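Local structure of putative cytoplasmic protein (Salmonella typhimurium, 2GK3) at residues T142-A145 / E146-P149. The protein is of unknown function but forms a hexamer and belongs to the class I glutamine amidotransferase-like family. Sequence-based numbering, arbitrary orientation.
Sequences TVLA and EVLP
The carbonyl of L144 receives the N-H of V147 three residues on (N to O 2.9 Å, N-H...O 146°), and that of A145 does the same for L148 (N to O 3.2 Å), two successive i to i+3 bonds that coil the backbone tightly. In both bonds the donor stands well above the carbonyl plane, nearly 60° out of it for A145 O. A weak second bond from L148 N, at 3.5 Å, also reaches L144 O. The side chains crowd the same carbonyl: V147 CB lies 3.5 Å from L144 O, and L148 CG, set beside its own backbone N by a chi1 of -52°, comes to 3.6 Å of it. Apolar contact is slight, L144 CD1 meeting V147 CG2 at 4.3 Å. Upstream, a type I beta turn from T142 to A145, closed by A145 N bonding T142 O at 3.2 Å, begins the coil, and T142 OG1 accepts from L144 N, the defining bond of an ST turn; the hydroxyl also hydrogen-bonds Y139 O. One water extends the turn, donating to T142 O at 2.7 Å and accepting from E146 N, a bridge between the two segments. E146 is exposed, its side chain lying against R195. All this lies in the connection between strands 120-124 and 150-151, with V143 and V147 resting on helix 107-116. R195 spans the coil, its NH2 hydrogen-bonded to A145 O and its NE to L148 O, so A145 O serves a side-chain donor besides L148 N.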
loop_
_atom_site.group_PDB
_atom_site.type_symbol
_atom_site.label_atom_id
_atom_site.label_comp_id
_atom_site.label_asym_id
_atom_site.label_seq_id
_atom_site.Cartn_x
_atom_site.Cartn_y
_atom_site.Cartn_z
ATOM N N THR E 142 11.238 23.696 9.838
ATOM C CA THR E 142 10.919 23.445 11.248
ATOM C C THR E 142 11.739 24.348 12.143
ATOM O O THR E 142 12.749 24.918 11.708
ATOM C CB THR E 142 11.222 21.971 11.672
ATOM O OG1 THR E 142 12.640 21.767 11.733
ATOM C CG2 THR E 142 10.577 20.946 10.717
ATOM N N VAL E 143 11.330 24.455 13.407
ATOM C CA VAL E 143 12.033 25.297 14.393
ATOM C C VAL E 143 13.441 24.794 14.738
ATOM O O VAL E 143 14.188 25.449 15.483
ATOM C CB VAL E 143 11.183 25.515 15.651
ATOM C CG1 VAL E 143 9.909 26.331 15.282
ATOM C CG2 VAL E 143 10.791 24.190 16.282
ATOM N N LEU E 144 13.816 23.642 14.181
ATOM C CA LEU E 144 15.143 23.082 14.419
ATOM C C LEU E 144 16.218 23.589 13.432
ATOM O O LEU E 144 17.405 23.498 13.718
ATOM C CB LEU E 144 15.086 21.537 14.384
ATOM C CG LEU E 144 16.152 20.772 15.177
ATOM C CD1 LEU E 144 16.042 21.071 16.699
ATOM C CD2 LEU E 144 16.097 19.249 14.912
ATOM N N ALA E 145 15.804 24.078 12.265
ATOM C CA ALA E 145 16.747 24.593 11.260
ATOM C C ALA E 145 17.758 25.608 11.859
ATOM O O ALA E 145 18.960 25.491 11.641
ATOM C CB ALA E 145 15.991 25.178 10.041
ATOM N N GLU E 146 17.276 26.560 12.658
ATOM C CA GLU E 146 18.163 27.564 13.284
ATOM C C GLU E 146 19.169 27.005 14.278
ATOM O O GLU E 146 20.137 27.689 14.622
ATOM C CB GLU E 146 17.354 28.662 13.993
ATOM C CG GLU E 146 16.663 29.629 13.058
ATOM C CD GLU E 146 17.628 30.547 12.319
ATOM O OE1 GLU E 146 18.788 30.680 12.755
ATOM O OE2 GLU E 146 17.219 31.137 11.298
ATOM N N VAL E 147 18.936 25.787 14.762
ATOM C CA VAL E 147 19.846 25.171 15.730
ATOM C C VAL E 147 21.041 24.540 15.008
ATOM O O VAL E 147 22.138 24.474 15.569
ATOM C CB VAL E 147 19.124 24.140 16.671
ATOM C CG1 VAL E 147 20.106 23.443 17.604
ATOM C CG2 VAL E 147 18.033 24.820 17.495
ATOM N N LEU E 148 20.845 24.105 13.768
ATOM C CA LEU E 148 21.891 23.317 13.077
ATOM C C LEU E 148 22.977 24.212 12.490
ATOM O O LEU E 148 22.696 25.350 12.116
ATOM C CB LEU E 148 21.283 22.390 12.001
ATOM C CG LEU E 148 20.137 21.478 12.482
ATOM C CD1 LEU E 148 19.512 20.769 11.298
ATOM C CD2 LEU E 148 20.553 20.464 13.597
ATOM N N PRO E 149 24.233 23.717 12.431
ATOM C CA PRO E 149 25.309 24.559 11.911
ATOM C C PRO E 149 25.423 24.543 10.374
ATOM O O PRO E 149 26.457 24.938 9.817
ATOM C CB PRO E 149 26.548 23.949 12.560
ATOM C CG PRO E 149 26.235 22.518 12.647
ATOM C CD PRO E 149 24.746 22.409 12.874
HETATM O O HOH W 1 14.148 27.149 12.400
#